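PDB 2X8R: glycosyl hydrolase, which probably cleaves the beta-1,4 glycosidic bonds of bacterial peptidoglycan, acting as a family 25 lysozyme with a secreted, bacteriolytic role. Local coordinates for residues Met201-Leu204 with Arg205-Ala208; Phe63-Pro66 with Asp67-Thr70; Ser113-Val116 with Ala117-Asp121; Ile136-Ala140 with Asp141-Arg145. One frame throughout, in Å; residues are numbered along the deposited sequence. Where two conformers were deposited one is given.

All four contacts are local, and along the chain they run in the order 2, 3, 4, 1. Contacts 2, 3 and 4 cluster in one region of the TIM-barrel-like fold of glycosyl hydrolase family 25: contact 2 is the loop from strand 57-63 to helix 71-79, contact 3 the start of helix 112-130, contact 4 the passage from strand 135-138 into helix 140-147. Contact 3 touches both others, its centre about 11 Å from that of contact 2 and 14 Å from that of contact 4. Contact 1, on the C-terminal helix 201-209, lies apart, its centre about 30 Å from that of contact 2. Local turns and helices thus pack round a shared central sheet.

Contact 1 (Met201-Leu204 with Arg205-Ala208); sequences MTQL and RKLA
The amide of Arg205 gives its proton to Met201 O over 2.8 Å, the shortest bond of this helical stretch and a nearly straight one, with 172° at the hydrogen. Three more i to i+4 bonds follow in turn, from Lys206 N to Thr202 O, Leu207 N to Gln203 O and Ala208 N to Leu204 O. Farther along, Arg132 bonds to Leu207 O and Trp85 to Ala208 O. Side chains meet at spacings of four (Met201 with Arg205) and three (Gln203 with Lys206, Leu204 with Leu207). The methyl CE of Met201 lies over one face of the Arg205 guanidinium, displaced toward its rim, and is 3.7 Å from Arg205 NE. Bends at chi2 and chi3 swing the flexible thioether round to this place, while Arg205 runs extended from CG to NE and offers its flat end. Gln203 folds at chi2 (-58°), which brings its amide across the methylenes of Lys206, NE2 3.4 Å from Lys206 CD in one of two conformers of that lysine. These long polar chains suit the exposed side of the helix. The leucines face the sheet, Leu204 buried and Leu207 partly exposed, and Leu204 CD1 meets Leu207 CD2 at 4.1 Å, branch against branch. Leu204 also rests on Val4 of strand 3-9 and Phe28 of strand 26-35, and both leucines reach Phe197 of strand 193-198, laying the C-terminal helix against three strands of the sheet.

Contact 2 (Phe63-Pro66 with Asp67-Thr70); sequences FARP and DKST
Lys68 N donates to Arg65 O over 3.0 Å, the backbone bond that closes a type I beta turn from Arg65 to Lys68. The N-H points well at the oxygen (161°), though the donor stands above the carbonyl plane. Pro66, whose ring fixes phi near -66°, suits the second position of such a turn. Arg65 O also accepts from Gln74 NE2, so two donors hold this carbonyl.

Among the side chains, Arg65 and Lys68 lie alongside each other and point the same way. Their methylene parts meet at Arg65 CB and Lys68 CG, 4.0 Å apart, and farther out Lys68 CE comes to 3.4 Å from Arg65 NH1. Asp67 turns its carboxylate back over the turn, CG standing between the backbone N and the carbonyl carbon (chi1 59°), which brings OD1 to 3.6 Å from Arg65 C.

Charge is the remaining theme. Arg65 NH1 and Lys68 NZ are 4.3 Å apart, while Asp67 OD1 lies 5.0 Å from Arg65 NH1. The nearby carboxylate probably eases the like-charge pair, and Arg65 is further engaged by a cation-pi contact with Tyr103 and a long, weak ion pair with Glu35, so its positive charge is probably well accommodated.

Contact 3 (Ser113-Val116 with Ala117-Asp121); sequences SQMV and AWIHD
Ile119 N and His120 N give nearly straight bonds, each 2.9 Å long, to Met115 O and Val116 O one turn back. Ala117 N likewise reaches Ser113 O, and Trp118 N reaches Gln114 O, so four successive carbonyls of 113-116 each receive an amide from 117-120. At Asp121 the series continues, its N bonding to Ala117 O. Several carbonyls also have carbon neighbours: Ile119 CG1 lies 3.3 Å from Met115 O, and Ala117 CB 3.4 Å from Ser113 O, as the helical backbone places each CB near the carbonyl four residues back.

Two polar side chains, Trp118 and Gln114, have partners outside this stretch. Trp118 NE1 donates to Ser69 O, which lets a large indole be buried with its one polar atom satisfied. Gln114 OE1 accepts from Ser111 N, just before the helix begins.

The other side chains pack on each other. Met115 is bent at chi2 and chi3, and its CG meets Ile119 CD1 at 3.9 Å, the flexible and branched chains together facing Trp142 and Trp143 of helix 140-147. Val116 and His120 run side by side in the same direction, with Val116 CG1 at 3.6 Å from His120 ND1 in one of two conformers of the histidine; the imidazole also stacks with Phe153.

Trp118 and Ile119 both rest on Leu96 of strand 95-97. Helix 112-130 is the crossover of the beta-alpha-beta unit joining that strand to its parallel neighbour 135-138, the repeating arrangement of a TIM-type barrel.

Contact 4 (Ile136-Ala140 with Asp141-Arg145); sequences IYTTA and DWWNR
Thr139 OG1 accepts the amide proton of Trp142 over 2.9 Å, with 160° at the hydrogen, making Thr139 the N-cap of the helix that follows. Its hydroxyl oxygen sits between the backbone N and the carbonyl carbon (chi1 65°), the position from which a short, branched threonine can reach forward to this amide. Thr139 O takes Trp143 N at 3.0 Å, and Ala140 O takes Asn144 N. Beside the cap, the strand side chains that face the helix, Thr138 and Ile136, meet the indoles at about a right angle: Thr138 OG1 is 3.3 Å from Trp142 CE3, Thr138 CG2 is 3.9 Å from Trp143 CE3, and Ile136 CG2 touches Trp143 CZ3 at 4.0 Å. This is the strand-to-helix turn of a beta-alpha-beta unit, strand 135-138 and helix 140-147 leading on to strand 159-162; the axes of 136-138 and 141-145 stand at 97°. Farther out, Arg145 NH1 bridges to Asp141 OD2 at 2.7 Å along the exposed side. Tyr100 OH bonds to both Thr139 OG1 and Asp141 OD2, tying cap to salt bridge, while Thr138 OG1 is held by Ile98 O and Trp143 NE1 by Ala150 O.

Contact 1 (Met201-Leu204 with Arg205-Ala208)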
loop_
_atom_site.group_PDB
_atom_site.type_symbol
_atom_site.label_atom_id
_atom_site.label_comp_id
_atom_site.label_asym_id
_atom_site.label_seq_id
_atom_site.Cartn_x
_atom_site.Cartn_y
_atom_site.Cartn_z
ATOM N N MET A 201 13.771 9.574 -8.700
ATOM C CA MET A 201 13.443 10.160 -7.418
ATOM C C MET A 201 12.540 11.381 -7.583
ATOM O O MET A 201 11.671 11.594 -6.793
ATOM C CB MET A 201 14.678 10.653 -6.678
ATOM C CG MET A 201 15.248 9.739 -5.780
ATOM S SD MET A 201 14.224 9.186 -4.327
ATOM C CE MET A 201 13.381 10.611 -4.061
ATOM N N THR A 202 12.811 12.200 -8.602
ATOM C CA THR A 202 11.982 13.400 -8.747
ATOM C C THR A 202 10.491 13.028 -8.842
ATOM O O THR A 202 9.654 13.743 -8.254
ATOM C CB THR A 202 12.400 14.347 -9.915
ATOM O OG1 THR A 202 12.504 13.591 -11.093
ATOM C CG2 THR A 202 13.741 15.006 -9.627
ATOM N N GLN A 203 10.169 11.950 -9.561
ATOM C CA GLN A 203 8.777 11.512 -9.670
ATOM C C GLN A 203 8.277 10.865 -8.398
ATOM O O GLN A 203 7.079 10.960 -8.080
ATOM C CB GLN A 203 8.588 10.573 -10.865
ATOM C CG GLN A 203 8.681 11.329 -12.198
ATOM C CD GLN A 203 7.659 12.465 -12.303
ATOM O OE1 GLN A 203 6.442 12.236 -12.315
ATOM N NE2 GLN A 203 8.147 13.694 -12.362
ATOM N N LEU A 204 9.161 10.174 -7.686
ATOM C CA LEU A 204 8.778 9.677 -6.361
ATOM C C LEU A 204 8.407 10.836 -5.416
ATOM O O LEU A 204 7.355 10.779 -4.715
ATOM C CB LEU A 204 9.873 8.782 -5.754
ATOM C CG LEU A 204 9.715 8.301 -4.307
ATOM C CD1 LEU A 204 8.426 7.509 -4.205
ATOM C CD2 LEU A 204 10.925 7.430 -3.968
ATOM N N ARG A 205 9.241 11.882 -5.363
ATOM C CA ARG A 205 8.866 13.055 -4.531
ATOM C C ARG A 205 7.504 13.681 -4.943
ATOM O O ARG A 205 6.812 14.246 -4.093
ATOM C CB ARG A 205 9.986 14.105 -4.549
ATOM C CG ARG A 205 11.233 13.574 -3.852
ATOM C CD ARG A 205 12.231 14.677 -3.402
ATOM N NE ARG A 205 13.513 14.107 -2.982
ATOM C CZ ARG A 205 13.766 13.556 -1.792
ATOM N NH1 ARG A 205 12.829 13.479 -0.843
ATOM N NH2 ARG A 205 14.979 13.074 -1.539
ATOM N N LYS A 206 7.146 13.597 -6.228
ATOM C CA LYS A 206 5.837 14.078 -6.688
ATOM C C LYS A 206 4.720 13.157 -6.207
ATOM O O LYS A 206 3.622 13.618 -5.884
ATOM C CB LYS A 206 5.775 14.171 -8.209
ATOM C CG LYS A 206 6.540 15.319 -8.851
ATOM C CD LYS A 206 6.047 15.441 -10.316
ATOM C CE LYS A 206 6.946 16.280 -11.205
ATOM N NZ LYS A 206 7.498 17.444 -10.455
ATOM N N LEU A 207 4.982 11.851 -6.166
ATOM C CA LEU A 207 3.986 10.937 -5.561
ATOM C C LEU A 207 3.770 11.368 -4.101
ATOM O O LEU A 207 2.637 11.384 -3.640
ATOM C CB LEU A 207 4.477 9.479 -5.612
ATOM C CG LEU A 207 3.608 8.420 -4.894
ATOM C CD1 LEU A 207 2.169 8.310 -5.502
ATOM C CD2 LEU A 207 4.377 7.096 -4.836
ATOM N N ALA A 208 4.848 11.690 -3.388
ATOM C CA ALA A 208 4.728 12.135 -1.969
ATOM C C ALA A 208 3.953 13.452 -1.869
ATOM O O ALA A 208 3.012 13.552 -1.077
ATOM C CB ALA A 208 6.125 12.256 -1.304
#

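Contact 2 (Phe63-Pro66 with Asp67-Thr70)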
loop_
_atom_site.group_PDB
_atom_site.type_symbol
_atom_site.label_atom_id
_atom_site.label_comp_id
_atom_site.label_asym_id
_atom_site.label_seq_id
_atom_site.Cartn_x
_atom_site.Cartn_y
_atom_site.Cartn_z
ATOM N N PHE A 63 -4.442 -3.234 6.143
ATOM C CA PHE A 63 -4.842 -4.504 5.585
ATOM C C PHE A 63 -6.367 -4.612 5.618
ATOM O O PHE A 63 -6.955 -4.749 6.684
ATOM C CB PHE A 63 -4.216 -5.686 6.305
ATOM C CG PHE A 63 -4.435 -6.934 5.563
ATOM C CD1 PHE A 63 -5.571 -7.707 5.787
ATOM C CD2 PHE A 63 -3.574 -7.278 4.528
ATOM C CE1 PHE A 63 -5.813 -8.868 5.016
ATOM C CE2 PHE A 63 -3.833 -8.406 3.751
ATOM C CZ PHE A 63 -4.948 -9.196 4.025
ATOM N N ALA A 64 -6.979 -4.593 4.459
ATOM C CA ALA A 64 -8.399 -4.634 4.373
ATOM C C ALA A 64 -8.994 -5.950 4.814
ATOM O O ALA A 64 -8.465 -6.952 4.518
ATOM C CB ALA A 64 -8.826 -4.372 2.990
ATOM N N ARG A 65 -10.147 -5.888 5.469
ATOM C CA ARG A 65 -10.968 -7.060 5.744
ATOM C C ARG A 65 -12.406 -6.676 5.413
ATOM O O ARG A 65 -13.170 -6.290 6.296
ATOM C CB ARG A 65 -10.851 -7.473 7.210
ATOM C CG ARG A 65 -9.542 -8.165 7.556
ATOM C CD ARG A 65 -9.787 -9.557 8.116
ATOM N NE ARG A 65 -9.480 -9.636 9.541
ATOM C CZ ARG A 65 -10.052 -10.491 10.383
ATOM N NH1 ARG A 65 -10.964 -11.346 9.943
ATOM N NH2 ARG A 65 -9.713 -10.491 11.664
ATOM N N PRO A 66 -12.766 -6.762 4.134
ATOM C CA PRO A 66 -14.001 -6.163 3.659
ATOM C C PRO A 66 -15.279 -6.793 4.202
ATOM O O PRO A 66 -16.279 -6.230 4.055
ATOM C CB PRO A 66 -13.910 -6.299 2.129
ATOM C CG PRO A 66 -12.464 -6.242 1.922
ATOM C CD PRO A 66 -11.851 -6.993 3.035
ATOM N N ASP A 67 -15.193 -8.001 4.713
ATOM C CA ASP A 67 -16.331 -8.653 5.372
ATOM C C ASP A 67 -16.683 -8.074 6.761
ATOM O O ASP A 67 -17.797 -8.350 7.307
ATOM C CB ASP A 67 -16.118 -10.180 5.438
ATOM C CG ASP A 67 -14.853 -10.592 6.186
ATOM O OD1 ASP A 67 -13.804 -9.916 6.142
ATOM O OD2 ASP A 67 -14.891 -11.671 6.823
ATOM N N LYS A 68 -15.803 -7.241 7.324
ATOM C CA LYS A 68 -15.963 -6.824 8.738
ATOM C C LYS A 68 -16.658 -5.473 8.918
ATOM O O LYS A 68 -17.129 -5.140 10.040
ATOM C CB LYS A 68 -14.608 -6.786 9.451
ATOM C CG LYS A 68 -13.926 -8.133 9.615
ATOM C CD LYS A 68 -14.823 -9.123 10.393
ATOM C CE LYS A 68 -14.205 -10.514 10.355
ATOM N NZ LYS A 68 -15.065 -11.522 11.054
ATOM N N SER A 69 -16.690 -4.668 7.858
ATOM C CA SER A 69 -17.275 -3.314 7.929
ATOM C C SER A 69 -17.306 -2.696 6.552
ATOM O O SER A 69 -16.796 -3.286 5.591
ATOM C CB SER A 69 -16.408 -2.419 8.854
ATOM O OG SER A 69 -15.305 -1.915 8.111
ATOM N N THR A 70 -17.836 -1.481 6.465
ATOM C CA THR A 70 -17.817 -0.737 5.204
ATOM C C THR A 70 -16.408 -0.272 4.927
ATOM O O THR A 70 -15.571 -0.264 5.835
ATOM C CB THR A 70 -18.730 0.489 5.222
ATOM O OG1 THR A 70 -18.296 1.423 6.222
ATOM C CG2 THR A 70 -20.186 0.080 5.501
#

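Contact 3 (Ser113-Val116 with Ala117-Asp121)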
loop_
_atom_site.group_PDB
_atom_site.type_symbol
_atom_site.label_atom_id
_atom_site.label_comp_id
_atom_site.label_asym_id
_atom_site.label_seq_id
_atom_site.Cartn_x
_atom_site.Cartn_y
_atom_site.Cartn_z
ATOM N N SER A 113 -19.746 -6.847 -7.287
ATOM C CA SER A 113 -20.264 -5.491 -7.136
ATOM C C SER A 113 -20.090 -5.016 -5.713
ATOM O O SER A 113 -19.888 -3.822 -5.483
ATOM C CB SER A 113 -21.720 -5.317 -7.583
ATOM O OG SER A 113 -22.533 -6.273 -6.979
ATOM N N GLN A 114 -20.207 -5.929 -4.762
ATOM C CA GLN A 114 -19.979 -5.553 -3.352
ATOM C C GLN A 114 -18.548 -5.127 -3.091
ATOM O O GLN A 114 -18.296 -4.189 -2.318
ATOM C CB GLN A 114 -20.367 -6.675 -2.389
ATOM C CG GLN A 114 -21.867 -6.875 -2.350
ATOM C CD GLN A 114 -22.251 -8.096 -1.575
ATOM O OE1 GLN A 114 -21.605 -9.145 -1.684
ATOM N NE2 GLN A 114 -23.308 -7.980 -0.761
ATOM N N MET A 115 -17.616 -5.861 -3.687
ATOM C CA MET A 115 -16.192 -5.582 -3.468
ATOM C C MET A 115 -15.824 -4.264 -4.135
ATOM O O MET A 115 -15.138 -3.422 -3.539
ATOM C CB MET A 115 -15.354 -6.726 -4.000
ATOM C CG MET A 115 -13.848 -6.586 -3.713
ATOM S SD MET A 115 -13.455 -6.480 -1.963
ATOM C CE MET A 115 -13.689 -8.199 -1.535
ATOM N N VAL A 116 -16.319 -4.045 -5.357
ATOM C CA VAL A 116 -16.018 -2.775 -6.021
ATOM C C VAL A 116 -16.566 -1.596 -5.177
ATOM O O VAL A 116 -15.882 -0.574 -4.978
ATOM C CB VAL A 116 -16.506 -2.814 -7.468
ATOM C CG1 VAL A 116 -16.525 -1.397 -8.104
ATOM C CG2 VAL A 116 -15.623 -3.841 -8.269
ATOM N N ALA A 117 -17.769 -1.756 -4.632
ATOM C CA ALA A 117 -18.375 -0.722 -3.803
ATOM C C ALA A 117 -17.555 -0.479 -2.527
ATOM O O ALA A 117 -17.329 0.681 -2.115
ATOM C CB ALA A 117 -19.843 -1.123 -3.437
ATOM N N TRP A 118 -17.111 -1.575 -1.917
ATOM C CA TRP A 118 -16.301 -1.502 -0.684
ATOM C C TRP A 118 -15.010 -0.714 -0.970
ATOM O O TRP A 118 -14.697 0.232 -0.249
ATOM C CB TRP A 118 -15.965 -2.906 -0.147
ATOM C CG TRP A 118 -15.389 -2.885 1.232
ATOM C CD1 TRP A 118 -16.063 -3.140 2.398
ATOM C CD2 TRP A 118 -14.024 -2.655 1.601
ATOM N NE1 TRP A 118 -15.209 -3.011 3.477
ATOM C CE2 TRP A 118 -13.951 -2.738 3.015
ATOM C CE3 TRP A 118 -12.853 -2.374 0.873
ATOM C CZ2 TRP A 118 -12.753 -2.533 3.727
ATOM C CZ3 TRP A 118 -11.628 -2.168 1.582
ATOM C CH2 TRP A 118 -11.592 -2.261 2.989
ATOM N N ILE A 119 -14.312 -1.079 -2.043
ATOM C CA ILE A 119 -13.044 -0.387 -2.376
ATOM C C ILE A 119 -13.289 1.078 -2.739
ATOM O O ILE A 119 -12.546 1.966 -2.289
ATOM C CB ILE A 119 -12.241 -1.144 -3.503
ATOM C CG1 ILE A 119 -11.950 -2.589 -3.094
ATOM C CG2 ILE A 119 -10.887 -0.428 -3.829
ATOM C CD1 ILE A 119 -11.595 -3.480 -4.302
ATOM N N HIS A 120 -14.338 1.358 -3.523
ATOM C CA HIS A 120 -14.703 2.752 -3.763
ATOM C C HIS A 120 -14.968 3.504 -2.447
ATOM O O HIS A 120 -14.475 4.629 -2.240
ATOM C CB HIS A 120 -15.898 2.830 -4.713
ATOM C CG HIS A 120 -15.519 2.873 -6.161
ATOM N ND1 HIS A 120 -16.007 1.980 -7.085
ATOM C CD2 HIS A 120 -14.723 3.724 -6.850
ATOM C CE1 HIS A 120 -15.536 2.284 -8.284
ATOM N NE2 HIS A 120 -14.744 3.333 -8.165
ATOM N N ASP A 121 -15.701 2.874 -1.537
ATOM C CA ASP A 121 -15.989 3.516 -0.264
ATOM C C ASP A 121 -14.700 3.850 0.534
ATOM O O ASP A 121 -14.596 4.941 1.100
ATOM C CB ASP A 121 -16.926 2.668 0.560
ATOM C CG ASP A 121 -18.391 2.702 0.016
ATOM O OD1 ASP A 121 -18.653 3.480 -0.923
ATOM O OD2 ASP A 121 -19.280 2.003 0.551
#

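Contact 4 (Ile136-Ala140 with Asp141-Arg145)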
loop_
_atom_site.group_PDB
_atom_site.type_symbol
_atom_site.label_atom_id
_atom_site.label_comp_id
_atom_site.label_asym_id
_atom_site.label_seq_id
_atom_site.Cartn_x
_atom_site.Cartn_y
_atom_site.Cartn_z
ATOM N N ILE A 136 -3.349 1.603 -4.213
ATOM C CA ILE A 136 -4.022 0.315 -4.088
ATOM C C ILE A 136 -2.968 -0.757 -4.343
ATOM O O ILE A 136 -2.311 -0.761 -5.410
ATOM C CB ILE A 136 -5.221 0.166 -5.081
ATOM C CG1 ILE A 136 -6.381 1.101 -4.635
ATOM C CG2 ILE A 136 -5.643 -1.326 -5.236
ATOM C CD1 ILE A 136 -7.595 1.124 -5.626
ATOM N N TYR A 137 -2.803 -1.629 -3.350
ATOM C CA TYR A 137 -1.876 -2.769 -3.430
ATOM C C TYR A 137 -2.680 -4.050 -3.653
ATOM O O TYR A 137 -3.564 -4.390 -2.851
ATOM C CB TYR A 137 -1.030 -2.893 -2.131
ATOM C CG TYR A 137 -0.283 -4.220 -1.976
ATOM C CD1 TYR A 137 -0.856 -5.265 -1.267
ATOM C CD2 TYR A 137 0.972 -4.404 -2.535
ATOM C CE1 TYR A 137 -0.205 -6.478 -1.113
ATOM C CE2 TYR A 137 1.663 -5.601 -2.383
ATOM C CZ TYR A 137 1.060 -6.641 -1.665
ATOM O OH TYR A 137 1.699 -7.858 -1.470
ATOM N N THR A 138 -2.342 -4.782 -4.719
ATOM C CA THR A 138 -3.057 -6.021 -5.000
ATOM C C THR A 138 -2.240 -6.866 -5.973
ATOM O O THR A 138 -1.093 -6.510 -6.283
ATOM C CB THR A 138 -4.470 -5.689 -5.546
ATOM O OG1 THR A 138 -5.308 -6.868 -5.528
ATOM C CG2 THR A 138 -4.365 -5.128 -6.966
ATOM N N THR A 139 -2.785 -8.016 -6.356
ATOM C CA THR A 139 -2.218 -8.759 -7.472
ATOM C C THR A 139 -3.188 -8.712 -8.632
ATOM O O THR A 139 -4.389 -8.525 -8.438
ATOM C CB THR A 139 -1.909 -10.243 -7.144
ATOM O OG1 THR A 139 -3.136 -10.942 -6.880
ATOM C CG2 THR A 139 -0.986 -10.372 -5.898
ATOM N N ALA A 140 -2.687 -8.954 -9.847
ATOM C CA ALA A 140 -3.595 -8.996 -11.005
ATOM C C ALA A 140 -4.634 -10.128 -10.831
ATOM O O ALA A 140 -5.815 -9.939 -11.126
ATOM C CB ALA A 140 -2.802 -9.156 -12.309
ATOM N N ASP A 141 -4.173 -11.272 -10.325
ATOM C CA ASP A 141 -5.011 -12.451 -10.109
ATOM C C ASP A 141 -6.148 -12.111 -9.147
ATOM O O ASP A 141 -7.320 -12.420 -9.406
ATOM C CB ASP A 141 -4.187 -13.599 -9.510
ATOM C CG ASP A 141 -5.081 -14.690 -8.968
ATOM O OD1 ASP A 141 -5.536 -15.497 -9.792
ATOM O OD2 ASP A 141 -5.374 -14.682 -7.746
ATOM N N TRP A 142 -5.800 -11.474 -8.016
ATOM C CA TRP A 142 -6.830 -11.160 -7.042
ATOM C C TRP A 142 -7.846 -10.148 -7.602
ATOM O O TRP A 142 -9.056 -10.334 -7.488
ATOM C CB TRP A 142 -6.172 -10.630 -5.766
ATOM C CG TRP A 142 -7.247 -10.513 -4.643
ATOM C CD1 TRP A 142 -7.520 -11.422 -3.679
ATOM C CD2 TRP A 142 -8.137 -9.402 -4.423
ATOM N NE1 TRP A 142 -8.538 -10.953 -2.851
ATOM C CE2 TRP A 142 -8.951 -9.733 -3.311
ATOM C CE3 TRP A 142 -8.354 -8.183 -5.085
ATOM C CZ2 TRP A 142 -9.959 -8.861 -2.811
ATOM C CZ3 TRP A 142 -9.358 -7.323 -4.623
ATOM C CH2 TRP A 142 -10.150 -7.663 -3.490
ATOM N N TRP A 143 -7.341 -9.085 -8.243
ATOM C CA TRP A 143 -8.188 -8.066 -8.810
ATOM C C TRP A 143 -9.161 -8.666 -9.833
ATOM O O TRP A 143 -10.349 -8.304 -9.858
ATOM C CB TRP A 143 -7.347 -6.962 -9.470
ATOM C CG TRP A 143 -8.112 -5.711 -9.675
ATOM C CD1 TRP A 143 -8.660 -5.264 -10.857
ATOM C CD2 TRP A 143 -8.463 -4.742 -8.675
ATOM N NE1 TRP A 143 -9.327 -4.060 -10.651
ATOM C CE2 TRP A 143 -9.197 -3.705 -9.334
ATOM C CE3 TRP A 143 -8.199 -4.624 -7.310
ATOM C CZ2 TRP A 143 -9.692 -2.582 -8.655
ATOM C CZ3 TRP A 143 -8.684 -3.478 -6.637
ATOM C CH2 TRP A 143 -9.424 -2.483 -7.316
ATOM N N ASN A 144 -8.658 -9.613 -10.621
ATOM C CA ASN A 144 -9.515 -10.267 -11.577
ATOM C C ASN A 144 -10.580 -11.094 -10.863
ATOM O O ASN A 144 -11.788 -10.932 -11.167
ATOM C CB ASN A 144 -8.695 -11.142 -12.501
ATOM C CG ASN A 144 -9.559 -11.760 -13.571
ATOM O OD1 ASN A 144 -10.138 -11.040 -14.393
ATOM N ND2 ASN A 144 -9.708 -13.106 -13.530
ATOM N N ARG A 145 -10.161 -11.914 -9.896
ATOM C CA ARG A 145 -11.120 -12.819 -9.242
ATOM C C ARG A 145 -12.146 -12.066 -8.411
ATOM O O ARG A 145 -13.347 -12.390 -8.459
ATOM C CB ARG A 145 -10.442 -13.859 -8.362
ATOM C CG ARG A 145 -11.435 -14.776 -7.582
ATOM C CD ARG A 145 -10.673 -15.831 -6.780
ATOM N NE ARG A 145 -9.787 -16.583 -7.665
ATOM C CZ ARG A 145 -8.459 -16.434 -7.752
ATOM N NH1 ARG A 145 -7.808 -15.576 -6.965
ATOM N NH2 ARG A 145 -7.780 -17.181 -8.628
#